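Local coordinates for beta-ketoacyl-[acyl-carrier-protein] synthase III (Pseudomonas aeruginosa, PDB 2X3E) that probably catalyses the condensation that starts fatty acid synthesis, joining an acetyl group from acetyl-CoA to malonyl-ACP with loss of carbon dioxide, at residues A[179-184]-A[314-319]; A[40-45]-A[273-278]; A[89-94]-A[105-110]; A[244-249]-A[296-301]. The protein carries 1 engineered substitution. One frame throughout, in Å; residues are numbered along the deposited sequence. Where two conformers were deposited one is given.

Following the chain from the N terminus, 40-45 comes first and waits for 273-278 before contact 2 closes. Contact 3 opens and shuts inside that loop, 89-94 meeting 105-110 within a beta-alpha-beta unit of the sheet containing strand 104-109. Contact 1 starts at 179-184 and contact 4 at 244-249; then 273-278 closes contact 2, which therefore crosses both. Contact 4 closes next, at 296-301, nested inside the loop that contact 1 completes at 314-319. Contacts 1 and 4 both reach the sheet of strands 177-184, 315-322, 304-311 and 246-249, contact 2 holds an early loop against later chain, and contacts 1 and 3 touch where Thr315 nears Ala110. Both also meet the second subunit.

Contact 1: A[179-184]-A[314-319]; sequences AFDLGS and LTWGSV
Asp181 and Ser318 face each other as a hydrogen-bonded pair where strand 177-184, outermost within the chain, runs antiparallel to strand 315-322 in the sheet that also holds strands 304-311 and 246-249 of this thiolase-like fold. Asp181 N gives an almost straight bond to Ser318 O (2.8 Å, 169°); the return bond from Ser318 N to Asp181 O is less surely placed. Two residues along, past the non-hydrogen-bonded pair Leu182 and Gly317, Gly183 N donates to Trp316 O at 3.0 Å. Trp316 N answers to Gly183 O at 3.2 Å, with the donor above the carbonyl plane (52° out of it), and the same oxygen also receives Tyr117 OH.

The Trp316 indole has its CG between backbone N and carbonyl carbon (chi1 63°), and the ring lies over the neighbouring strand: Gly183 CA sits above the five-membered ring, 3.8 Å from its centroid. Asp181 OD2 meets the indole at its edge, 3.7 Å from Trp316 CD1. A water closes the gap, donating to Asp181 OD1 (3.0 Å) and accepting from Trp316 NE1 (2.9 Å). The carboxylate also forms salt bridges to Arg232 and Arg236 and a hydrogen bond with Ser229, all on helix 215-237. Ser318 OG is held by Ser229 and Thr308, and Thr315 OG1 by Thr113 and Ala312 O, while Ser184 OG bonds to Ala103 O of the second subunit.

With two arginines beside it, the buried Asp181 is probably ionised. The same ladder reaches the subunit interface at Ser184.

Contact 2: A[40-45]-A[273-278]; sequences TGVRQR and SNIAEV
Gln44 reaches across to the backbone of Glu277 at the single helical turn 275-278. Its CG lies between the backbone N and carbonyl carbon (chi1 55°), the rotation that puts CG against Glu277 O. Gln44 CB starts 4.1 Å from Glu277 O, Gln44 CG passes that oxygen at 3.2 Å and Gln44 CD at 3.6 Å. At the tip, Gln44 NE2 donates to Glu277 O over 3.0 Å (158°), with each group close to the plane of the other, the amide hydrogen pointing at a carbonyl lone pair.

Next to it, Ala276 O takes two backbone donors, Arg43 N at 3.0 Å and Gln44 N at 3.1 Å. Two carbonyls of the short helix thus hold the loop through three bonds. Nearby, Val42 CG2 packs on Ile275 CG1 at 3.9 Å, the two branched side chains crossing at about a right angle. Val42 N in turn donates to Thr40 OG1, an ST turn that shapes the exit from helix 33-40.

Ile275 also rests on helix 254-264 and lies close to Asn280, a predicted active-site residue. Arg45 pairs through its backbone with Leu20, so the contact fits between helices 33-40 and 254-264 and the small antiparallel two-stranded sheet of 19-21 and 44-46.

Contact 3: A[89-94]-A[105-110]; sequences ATAPRV and AFDLSA
Asp107 spreads its carboxylate across the backbone of Thr90 and Ala91, inside the beta-alpha-beta unit made by strand 75-79, helix 91-97 and strand 104-109. Thr90 N donates to Asp107 OD2 at 2.8 Å in a nearly straight bond (177°), meeting it on the syn side but 32° out of the carboxylate plane. Ala91 N reaches Asp107 OD1, also at 2.8 Å and on the syn lone pair, with a more bent approach. In Asp107, chi1 of -65° sets CG beside its own backbone N; the two oxygens then take the N-H groups of Thr90 and Ala91 at the start of helix 91-97, where the helix dipole would be expected to favour the negative charge.

Around this pair the packing is made of small groups. Ala89 CB presses on the carboxylate carbon, 3.4 Å from Asp107 CG. Thr90 turns its hydroxyl elsewhere, to Asp84 N. At the start of the strand, Ala105 CB packs against the first helical turn, 4.0 Å from Ala91 CB and 4.1 Å from Pro92 CG. Ala91 CB also comes to 3.3 Å from Phe106 O.

The strand is the outermost of its sheet within the chain, yet Asp107 and Ser109 pair in an antiparallel ladder with a strand of the second subunit, so the sheet continues through the dimer; Tyr117 OH of that subunit is hydrogen-bonded to Ala105 N.

Contact 4: A[244-249]-A[296-301]; sequences LHHLVP and QGILRD
This contact lies in the beta-alpha-beta crossover that links the parallel neighbours 246-249 and 304-311: His246, on strand 246-249, the outermost of its sheet within the chain, meets Leu299 and Arg300 in the loop that leads into strand 304-311. That loop leaves helix 285-295 through a Schellman motif at Gly297.

The one hydrogen bond between the segments runs from Arg300 N to His246 NE2 (3.0 Å, 172°), so this ring nitrogen serves as acceptor, although the donor is tilted 34° from the ring plane. The imidazole is packed from both faces: His245 CB lies over one, offset toward the rim, and Leu299 CD2 sits over the centre of the opposite one, 4.1 Å from the centroid in a CH-pi contact. His246 CE1 also approaches Ile298 O to 3.2 Å.

Beyond the bonded amide, the Arg300 side chain bends at chi3 (49°), which places NE beside the other histidine. The guanidinium and the His245 ring are almost parallel, and His245 NE2 lies over a face of the guanidinium. His245 ND1 is hydrogen-bonded to Asn304 N. The ring and the arginine come nearest at the surface, where His245 CD2 is 3.4 Å from Arg300 NE.

Contact 1: A[179-184]-A[314-319]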
loop_
_atom_site.group_PDB
_atom_site.type_symbol
_atom_site.label_atom_id
_atom_site.label_comp_id
_atom_site.label_asym_id
_atom_site.label_seq_id
_atom_site.Cartn_x
_atom_site.Cartn_y
_atom_site.Cartn_z
ATOM N N ALA A 179 -10.442 -18.848 0.252
ATOM C CA ALA A 179 -10.369 -18.525 1.670
ATOM C C ALA A 179 -9.044 -17.840 1.940
ATOM O O ALA A 179 -8.058 -18.151 1.284
ATOM C CB ALA A 179 -10.483 -19.785 2.506
ATOM N N PHE A 180 -9.033 -16.904 2.890
ATOM C CA PHE A 180 -7.820 -16.208 3.296
ATOM C C PHE A 180 -7.530 -16.399 4.778
ATOM O O PHE A 180 -8.442 -16.597 5.590
ATOM C CB PHE A 180 -7.944 -14.702 3.049
ATOM C CG PHE A 180 -7.769 -14.290 1.626
ATOM C CD1 PHE A 180 -6.528 -13.900 1.155
ATOM C CD2 PHE A 180 -8.850 -14.249 0.768
ATOM C CE1 PHE A 180 -6.370 -13.487 -0.162
ATOM C CE2 PHE A 180 -8.695 -13.845 -0.549
ATOM C CZ PHE A 180 -7.457 -13.465 -1.007
ATOM N N ASP A 181 -6.242 -16.356 5.108
ATOM C CA ASP A 181 -5.765 -16.135 6.465
ATOM C C ASP A 181 -4.803 -14.966 6.379
ATOM O O ASP A 181 -3.895 -14.991 5.558
ATOM C CB ASP A 181 -5.014 -17.352 7.004
ATOM C CG ASP A 181 -4.465 -17.118 8.400
ATOM O OD1 ASP A 181 -5.274 -16.960 9.344
ATOM O OD2 ASP A 181 -3.229 -17.083 8.559
ATOM N N LEU A 182 -5.008 -13.939 7.203
ATOM C CA LEU A 182 -4.156 -12.749 7.178
ATOM C C LEU A 182 -3.933 -12.228 8.591
ATOM O O LEU A 182 -4.886 -12.102 9.368
ATOM C CB LEU A 182 -4.799 -11.639 6.348
ATOM C CG LEU A 182 -5.108 -11.916 4.876
ATOM C CD1 LEU A 182 -6.166 -10.946 4.366
ATOM C CD2 LEU A 182 -3.836 -11.834 4.034
ATOM N N GLY A 183 -2.679 -11.920 8.914
ATOM C CA GLY A 183 -2.338 -11.410 10.231
ATOM C C GLY A 183 -1.049 -10.621 10.275
ATOM O O GLY A 183 -0.376 -10.403 9.252
ATOM N N SER A 184 -0.716 -10.182 11.481
ATOM C CA SER A 184 0.488 -9.412 11.729
ATOM C C SER A 184 0.853 -9.485 13.204
ATOM O O SER A 184 0.003 -9.760 14.053
ATOM C CB SER A 184 0.292 -7.949 11.302
ATOM O OG SER A 184 -0.559 -7.245 12.195
ATOM N N LEU A 314 5.834 -7.869 12.004
ATOM C CA LEU A 314 5.783 -9.071 11.176
ATOM C C LEU A 314 4.417 -9.205 10.510
ATOM O O LEU A 314 3.421 -8.672 11.009
ATOM C CB LEU A 314 6.035 -10.319 12.034
ATOM C CG LEU A 314 7.378 -10.383 12.766
ATOM C CD1 LEU A 314 7.478 -11.644 13.631
ATOM C CD2 LEU A 314 8.530 -10.315 11.782
ATOM N N THR A 315 4.391 -9.925 9.393
ATOM C CA THR A 315 3.171 -10.228 8.650
ATOM C C THR A 315 3.157 -11.694 8.245
ATOM O O THR A 315 4.204 -12.327 8.131
ATOM C CB THR A 315 3.073 -9.402 7.348
ATOM O OG1 THR A 315 4.297 -9.522 6.601
ATOM C CG2 THR A 315 2.789 -7.943 7.656
ATOM N N TRP A 316 1.958 -12.222 8.016
ATOM C CA TRP A 316 1.797 -13.553 7.454
ATOM C C TRP A 316 0.424 -13.670 6.823
ATOM O O TRP A 316 -0.471 -12.844 7.068
ATOM C CB TRP A 316 1.940 -14.624 8.539
ATOM C CG TRP A 316 0.881 -14.518 9.587
ATOM C CD1 TRP A 316 -0.398 -14.976 9.511
ATOM C CD2 TRP A 316 1.004 -13.871 10.857
ATOM N NE1 TRP A 316 -1.087 -14.656 10.663
ATOM C CE2 TRP A 316 -0.244 -13.979 11.506
ATOM C CE3 TRP A 316 2.050 -13.208 11.509
ATOM C CZ2 TRP A 316 -0.471 -13.457 12.784
ATOM C CZ3 TRP A 316 1.821 -12.686 12.776
ATOM C CH2 TRP A 316 0.576 -12.816 13.401
ATOM N N GLY A 317 0.252 -14.713 6.027
ATOM C CA GLY A 317 -1.061 -15.043 5.494
ATOM C C GLY A 317 -1.020 -16.144 4.464
ATOM O O GLY A 317 0.048 -16.485 3.946
ATOM N N SER A 318 -2.186 -16.713 4.185
ATOM C CA SER A 318 -2.310 -17.720 3.146
ATOM C C SER A 318 -3.632 -17.552 2.404
ATOM O O SER A 318 -4.567 -16.925 2.906
ATOM C CB SER A 318 -2.237 -19.128 3.743
ATOM O OG SER A 318 -1.098 -19.277 4.568
ATOM N N VAL A 319 -3.675 -18.115 1.199
ATOM C CA VAL A 319 -4.863 -18.107 0.342
ATOM C C VAL A 319 -5.009 -19.477 -0.302
ATOM O O VAL A 319 -4.019 -20.035 -0.776
ATOM C CB VAL A 319 -4.730 -17.085 -0.801
ATOM C CG1 VAL A 319 -6.074 -16.896 -1.506
ATOM C CG2 VAL A 319 -4.198 -15.759 -0.285
HETATM O O HOH W 1 -3.904 -15.051 11.132
#

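Contact 2: A[40-45]-A[273-278]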
loop_
_atom_site.group_PDB
_atom_site.type_symbol
_atom_site.label_atom_id
_atom_site.label_comp_id
_atom_site.label_asym_id
_atom_site.label_seq_id
_atom_site.Cartn_x
_atom_site.Cartn_y
_atom_site.Cartn_z
ATOM N N THR A 40 22.156 -21.059 2.581
ATOM C CA THR A 40 20.942 -20.645 1.873
ATOM C C THR A 40 20.411 -21.630 0.828
ATOM O O THR A 40 19.222 -21.590 0.498
ATOM C CB THR A 40 21.149 -19.299 1.158
ATOM O OG1 THR A 40 22.144 -19.444 0.136
ATOM C CG2 THR A 40 21.581 -18.227 2.151
ATOM N N GLY A 41 21.286 -22.480 0.290
ATOM C CA GLY A 41 20.944 -23.332 -0.853
ATOM C C GLY A 41 20.757 -22.561 -2.155
ATOM O O GLY A 41 20.539 -23.161 -3.211
ATOM N N VAL A 42 20.851 -21.234 -2.087
ATOM C CA VAL A 42 20.711 -20.383 -3.257
ATOM C C VAL A 42 22.016 -20.423 -4.050
ATOM O O VAL A 42 23.087 -20.168 -3.500
ATOM C CB VAL A 42 20.414 -18.926 -2.855
ATOM C CG1 VAL A 42 20.375 -18.025 -4.082
ATOM C CG2 VAL A 42 19.104 -18.848 -2.087
ATOM N N ARG A 43 21.913 -20.753 -5.336
ATOM C CA ARG A 43 23.081 -20.826 -6.210
ATOM C C ARG A 43 23.199 -19.616 -7.134
ATOM O O ARG A 43 24.298 -19.262 -7.548
ATOM C CB ARG A 43 23.068 -22.128 -7.011
ATOM C CG ARG A 43 23.129 -23.371 -6.122
ATOM C CD ARG A 43 23.996 -24.484 -6.711
ATOM N NE ARG A 43 24.208 -25.565 -5.748
ATOM C CZ ARG A 43 25.008 -26.617 -5.936
ATOM N NH1 ARG A 43 25.697 -26.763 -7.065
ATOM N NH2 ARG A 43 25.120 -27.540 -4.981
ATOM N N GLN A 44 22.078 -18.980 -7.465
ATOM C CA GLN A 44 22.143 -17.707 -8.172
ATOM C C GLN A 44 20.983 -16.776 -7.856
ATOM O O GLN A 44 19.930 -17.192 -7.359
ATOM C CB GLN A 44 22.291 -17.910 -9.688
ATOM C CG GLN A 44 21.243 -18.786 -10.349
ATOM C CD GLN A 44 21.159 -18.568 -11.860
ATOM O OE1 GLN A 44 22.159 -18.670 -12.577
ATOM N NE2 GLN A 44 19.960 -18.276 -12.348
ATOM N N ARG A 45 21.203 -15.500 -8.138
ATOM C CA ARG A 45 20.204 -14.480 -7.900
ATOM C C ARG A 45 20.325 -13.396 -8.974
ATOM O O ARG A 45 21.431 -13.046 -9.402
ATOM C CB ARG A 45 20.267 -13.937 -6.454
ATOM C CG ARG A 45 21.586 -13.328 -5.939
ATOM C CD ARG A 45 22.779 -14.282 -5.856
ATOM N NE ARG A 45 22.846 -15.165 -4.690
ATOM C CZ ARG A 45 23.735 -16.149 -4.554
ATOM N NH1 ARG A 45 23.736 -16.907 -3.468
ATOM N NH2 ARG A 45 24.635 -16.394 -5.505
ATOM N N SER A 273 9.133 -24.725 -5.694
ATOM C CA SER A 273 10.326 -23.981 -5.295
ATOM C C SER A 273 11.323 -23.757 -6.433
ATOM O O SER A 273 11.701 -24.696 -7.139
ATOM C CB SER A 273 11.031 -24.711 -4.155
ATOM O OG SER A 273 12.246 -24.060 -3.812
ATOM N N ASN A 274 11.748 -22.504 -6.587
ATOM C CA ASN A 274 12.844 -22.144 -7.486
ATOM C C ASN A 274 13.894 -21.276 -6.795
ATOM O O ASN A 274 14.667 -20.586 -7.457
ATOM C CB ASN A 274 12.301 -21.426 -8.729
ATOM C CG ASN A 274 11.604 -20.116 -8.397
ATOM O OD1 ASN A 274 11.118 -19.920 -7.288
ATOM N ND2 ASN A 274 11.548 -19.217 -9.371
ATOM N N ILE A 275 13.947 -21.337 -5.467
ATOM C CA ILE A 275 14.844 -20.473 -4.690
ATOM C C ILE A 275 16.322 -20.669 -5.056
ATOM O O ILE A 275 17.124 -19.743 -4.940
ATOM C CB ILE A 275 14.624 -20.660 -3.160
ATOM C CG1 ILE A 275 15.229 -19.482 -2.386
ATOM C CG2 ILE A 275 15.172 -22.008 -2.678
ATOM C CD1 ILE A 275 14.888 -19.493 -0.928
ATOM N N ALA A 276 16.677 -21.864 -5.516
ATOM C CA ALA A 276 18.045 -22.126 -5.978
ATOM C C ALA A 276 18.453 -21.274 -7.186
ATOM O O ALA A 276 19.623 -20.899 -7.309
ATOM C CB ALA A 276 18.218 -23.612 -6.299
ATOM N N GLU A 277 17.486 -20.960 -8.057
ATOM C CA GLU A 277 17.766 -20.260 -9.316
ATOM C C GLU A 277 17.555 -18.751 -9.235
ATOM O O GLU A 277 18.162 -18.006 -9.996
ATOM C CB GLU A 277 16.906 -20.822 -10.453
ATOM C CG GLU A 277 17.165 -22.287 -10.768
ATOM C CD GLU A 277 16.290 -23.214 -9.953
ATOM O OE1 GLU A 277 15.609 -22.720 -9.034
ATOM O OE2 GLU A 277 16.281 -24.433 -10.223
ATOM N N VAL A 278 16.689 -18.304 -8.329
ATOM C CA VAL A 278 16.347 -16.881 -8.242
ATOM C C VAL A 278 16.584 -16.248 -6.873
ATOM O O VAL A 278 16.508 -15.032 -6.745
ATOM C CB VAL A 278 14.873 -16.626 -8.673
ATOM C CG1 VAL A 278 14.633 -17.161 -10.077
ATOM C CG2 VAL A 278 13.879 -17.246 -7.689
#

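Contact 3: A[89-94]-A[105-110]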
loop_
_atom_site.group_PDB
_atom_site.type_symbol
_atom_site.label_atom_id
_atom_site.label_comp_id
_atom_site.label_asym_id
_atom_site.label_seq_id
_atom_site.Cartn_x
_atom_site.Cartn_y
_atom_site.Cartn_z
ATOM N N ALA A 89 3.574 6.509 -5.300
ATOM C CA ALA A 89 3.641 5.079 -5.541
ATOM C C ALA A 89 4.202 4.792 -6.942
ATOM O O ALA A 89 4.242 5.667 -7.816
ATOM C CB ALA A 89 2.251 4.457 -5.381
ATOM N N THR A 90 4.648 3.559 -7.146
ATOM C CA THR A 90 5.173 3.116 -8.439
ATOM C C THR A 90 4.059 2.645 -9.380
ATOM O O THR A 90 4.189 2.748 -10.600
ATOM C CB THR A 90 6.210 1.995 -8.220
ATOM O OG1 THR A 90 7.275 2.511 -7.413
ATOM C CG2 THR A 90 6.785 1.486 -9.550
ATOM N N ALA A 91 2.960 2.157 -8.803
ATOM C CA ALA A 91 1.862 1.561 -9.570
ATOM C C ALA A 91 1.271 2.480 -10.644
ATOM O O ALA A 91 1.041 2.033 -11.768
ATOM C CB ALA A 91 0.767 1.062 -8.630
ATOM N N PRO A 92 1.031 3.764 -10.318
ATOM C CA PRO A 92 0.482 4.614 -11.389
ATOM C C PRO A 92 1.382 4.671 -12.630
ATOM O O PRO A 92 0.875 4.543 -13.751
ATOM C CB PRO A 92 0.352 5.979 -10.723
ATOM C CG PRO A 92 0.175 5.667 -9.266
ATOM C CD PRO A 92 1.035 4.456 -9.018
ATOM N N ARG A 93 2.692 4.849 -12.433
ATOM C CA ARG A 93 3.630 4.895 -13.559
ATOM C C ARG A 93 3.597 3.588 -14.348
ATOM O O ARG A 93 3.571 3.603 -15.578
ATOM C CB ARG A 93 5.064 5.196 -13.100
ATOM C CG ARG A 93 6.045 5.410 -14.267
ATOM C CD ARG A 93 7.464 5.721 -13.805
ATOM N NE ARG A 93 8.345 5.966 -14.946
ATOM C CZ ARG A 93 9.611 6.367 -14.854
ATOM N NH1 ARG A 93 10.164 6.570 -13.668
ATOM N NH2 ARG A 93 10.325 6.568 -15.953
ATOM N N VAL A 94 3.589 2.463 -13.644
ATOM C CA VAL A 94 3.534 1.164 -14.294
ATOM C C VAL A 94 2.235 1.017 -15.106
ATOM O O VAL A 94 2.272 0.619 -16.270
ATOM C CB VAL A 94 3.672 0.019 -13.270
ATOM C CG1 VAL A 94 3.433 -1.330 -13.935
ATOM C CG2 VAL A 94 5.065 0.072 -12.618
ATOM N N ALA A 105 -4.775 2.720 -9.227
ATOM C CA ALA A 105 -3.397 2.241 -9.062
ATOM C C ALA A 105 -2.791 2.667 -7.734
ATOM O O ALA A 105 -2.847 3.841 -7.381
ATOM C CB ALA A 105 -2.527 2.739 -10.220
ATOM N N PHE A 106 -2.225 1.706 -7.007
ATOM C CA PHE A 106 -1.533 1.988 -5.748
ATOM C C PHE A 106 -0.544 0.888 -5.378
ATOM O O PHE A 106 -0.617 -0.214 -5.919
ATOM C CB PHE A 106 -2.551 2.214 -4.607
ATOM C CG PHE A 106 -3.370 0.987 -4.231
ATOM C CD1 PHE A 106 -2.918 0.097 -3.256
ATOM C CD2 PHE A 106 -4.614 0.751 -4.817
ATOM C CE1 PHE A 106 -3.675 -1.016 -2.889
ATOM C CE2 PHE A 106 -5.382 -0.348 -4.457
ATOM C CZ PHE A 106 -4.912 -1.243 -3.493
ATOM N N ASP A 107 0.380 1.204 -4.465
ATOM C CA ASP A 107 1.345 0.231 -3.929
ATOM C C ASP A 107 0.891 -0.248 -2.547
ATOM O O ASP A 107 0.349 0.539 -1.761
ATOM C CB ASP A 107 2.752 0.837 -3.796
ATOM C CG ASP A 107 3.387 1.218 -5.133
ATOM O OD1 ASP A 107 2.758 1.054 -6.204
ATOM O OD2 ASP A 107 4.546 1.713 -5.109
ATOM N N LEU A 108 1.133 -1.530 -2.255
ATOM C CA LEU A 108 0.788 -2.147 -0.975
ATOM C C LEU A 108 2.071 -2.622 -0.313
ATOM O O LEU A 108 2.900 -3.259 -0.960
ATOM C CB LEU A 108 -0.175 -3.320 -1.195
ATOM C CG LEU A 108 -0.730 -4.025 0.051
ATOM C CD1 LEU A 108 -2.129 -4.582 -0.234
ATOM C CD2 LEU A 108 0.204 -5.137 0.560
ATOM N N SER A 109 2.245 -2.292 0.966
ATOM C CA SER A 109 3.450 -2.654 1.706
ATOM C C SER A 109 3.143 -3.716 2.754
ATOM O O SER A 109 2.464 -3.438 3.735
ATOM C CB SER A 109 4.034 -1.420 2.386
ATOM O OG SER A 109 5.083 -1.782 3.257
ATOM N N ALA A 110 3.604 -4.938 2.509
ATOM C CA ALA A 110 3.534 -6.017 3.496
ATOM C C ALA A 110 4.725 -6.968 3.339
ATOM O O ALA A 110 4.612 -8.168 3.582
ATOM C CB ALA A 110 2.210 -6.780 3.382
#

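Contact 4: A[244-249]-A[296-301]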
loop_
_atom_site.group_PDB
_atom_site.type_symbol
_atom_site.label_atom_id
_atom_site.label_comp_id
_atom_site.label_asym_id
_atom_site.label_seq_id
_atom_site.Cartn_x
_atom_site.Cartn_y
_atom_site.Cartn_z
ATOM N N LEU A 244 -3.936 -31.321 -0.585
ATOM C CA LEU A 244 -3.167 -30.282 -1.271
ATOM C C LEU A 244 -2.311 -30.878 -2.383
ATOM O O LEU A 244 -1.531 -31.800 -2.139
ATOM C CB LEU A 244 -2.226 -29.558 -0.301
ATOM C CG LEU A 244 -2.530 -28.176 0.239
ATOM C CD1 LEU A 244 -1.292 -27.687 0.989
ATOM C CD2 LEU A 244 -2.925 -27.199 -0.867
ATOM N N HIS A 245 -2.454 -30.353 -3.594
ATOM C CA HIS A 245 -1.583 -30.729 -4.702
ATOM C C HIS A 245 -0.349 -29.834 -4.738
ATOM O O HIS A 245 0.749 -30.302 -5.043
ATOM C CB HIS A 245 -2.315 -30.622 -6.046
ATOM C CG HIS A 245 -3.361 -31.672 -6.255
ATOM N ND1 HIS A 245 -4.683 -31.485 -5.914
ATOM C CD2 HIS A 245 -3.282 -32.916 -6.786
ATOM C CE1 HIS A 245 -5.373 -32.569 -6.216
ATOM N NE2 HIS A 245 -4.546 -33.454 -6.749
ATOM N N HIS A 246 -0.547 -28.549 -4.445
ATOM C CA HIS A 246 0.502 -27.536 -4.593
ATOM C C HIS A 246 0.553 -26.572 -3.418
ATOM O O HIS A 246 -0.429 -25.901 -3.104
ATOM C CB HIS A 246 0.288 -26.726 -5.874
ATOM C CG HIS A 246 0.029 -27.567 -7.081
ATOM N ND1 HIS A 246 0.975 -28.417 -7.608
ATOM C CD2 HIS A 246 -1.065 -27.682 -7.870
ATOM C CE1 HIS A 246 0.469 -29.035 -8.660
ATOM N NE2 HIS A 246 -0.766 -28.603 -8.842
ATOM N N LEU A 247 1.711 -26.509 -2.774
ATOM C CA LEU A 247 1.992 -25.502 -1.768
ATOM C C LEU A 247 3.050 -24.563 -2.338
ATOM O O LEU A 247 4.144 -25.008 -2.710
ATOM C CB LEU A 247 2.511 -26.149 -0.488
ATOM C CG LEU A 247 2.773 -25.194 0.684
ATOM C CD1 LEU A 247 1.521 -24.415 1.061
ATOM C CD2 LEU A 247 3.312 -25.986 1.879
ATOM N N VAL A 248 2.716 -23.282 -2.423
ATOM C CA VAL A 248 3.615 -22.271 -2.975
ATOM C C VAL A 248 3.916 -21.230 -1.897
ATOM O O VAL A 248 3.200 -20.241 -1.752
ATOM C CB VAL A 248 3.028 -21.576 -4.215
ATOM C CG1 VAL A 248 4.115 -20.769 -4.907
ATOM C CG2 VAL A 248 2.441 -22.593 -5.169
ATOM N N PRO A 249 4.964 -21.473 -1.107
ATOM C CA PRO A 249 5.337 -20.544 -0.054
ATOM C C PRO A 249 6.242 -19.412 -0.541
ATOM O O PRO A 249 6.908 -19.525 -1.580
ATOM C CB PRO A 249 6.099 -21.435 0.923
ATOM C CG PRO A 249 6.674 -22.476 0.087
ATOM C CD PRO A 249 5.711 -22.738 -1.008
ATOM N N GLN A 296 7.596 -25.708 -15.881
ATOM C CA GLN A 296 7.927 -27.121 -15.686
ATOM C C GLN A 296 6.746 -28.078 -15.892
ATOM O O GLN A 296 6.925 -29.294 -15.838
ATOM C CB GLN A 296 8.487 -27.332 -14.278
ATOM C CG GLN A 296 9.807 -26.626 -14.021
ATOM C CD GLN A 296 10.971 -27.314 -14.686
ATOM O OE1 GLN A 296 11.117 -28.538 -14.601
ATOM N NE2 GLN A 296 11.812 -26.535 -15.358
ATOM N N GLY A 297 5.548 -27.541 -16.111
ATOM C CA GLY A 297 4.338 -28.359 -16.203
ATOM C C GLY A 297 3.955 -29.033 -14.893
ATOM O O GLY A 297 3.247 -30.047 -14.887
ATOM N N ILE A 298 4.414 -28.470 -13.781
ATOM C CA ILE A 298 4.162 -29.037 -12.457
ATOM C C ILE A 298 2.713 -28.796 -12.019
ATOM O O ILE A 298 2.113 -29.636 -11.348
ATOM C CB ILE A 298 5.129 -28.427 -11.408
ATOM C CG1 ILE A 298 6.506 -29.080 -11.514
ATOM C CG2 ILE A 298 4.575 -28.565 -9.985
ATOM C CD1 ILE A 298 7.579 -28.358 -10.730
ATOM N N LEU A 299 2.152 -27.659 -12.424
ATOM C CA LEU A 299 0.857 -27.219 -11.916
ATOM C C LEU A 299 -0.294 -27.909 -12.634
ATOM O O LEU A 299 -0.388 -27.865 -13.858
ATOM C CB LEU A 299 0.717 -25.706 -12.057
ATOM C CG LEU A 299 1.817 -24.873 -11.402
ATOM C CD1 LEU A 299 1.550 -23.393 -11.593
ATOM C CD2 LEU A 299 1.946 -25.223 -9.922
ATOM N N ARG A 300 -1.173 -28.531 -11.852
ATOM C CA ARG A 300 -2.297 -29.301 -12.371
ATOM C C ARG A 300 -3.517 -28.423 -12.576
ATOM O O ARG A 300 -3.867 -27.644 -11.695
ATOM C CB ARG A 300 -2.705 -30.383 -11.372
ATOM C CG ARG A 300 -1.759 -31.546 -11.229
ATOM C CD ARG A 300 -2.234 -32.457 -10.095
ATOM N NE ARG A 300 -3.662 -32.784 -10.197
ATOM C CZ ARG A 300 -4.163 -33.923 -10.680
ATOM N NH1 ARG A 300 -3.371 -34.902 -11.122
ATOM N NH2 ARG A 300 -5.482 -34.088 -10.720
ATOM N N ASP A 301 -4.187 -28.587 -13.715
ATOM C CA ASP A 301 -5.487 -27.959 -13.944
ATOM C C ASP A 301 -6.438 -28.367 -12.817
ATOM O O ASP A 301 -6.697 -29.554 -12.625
ATOM C CB ASP A 301 -6.094 -28.419 -15.281
ATOM C CG ASP A 301 -5.210 -28.115 -16.485
ATOM O OD1 ASP A 301 -4.419 -27.154 -16.439
ATOM O OD2 ASP A 301 -5.325 -28.844 -17.496
#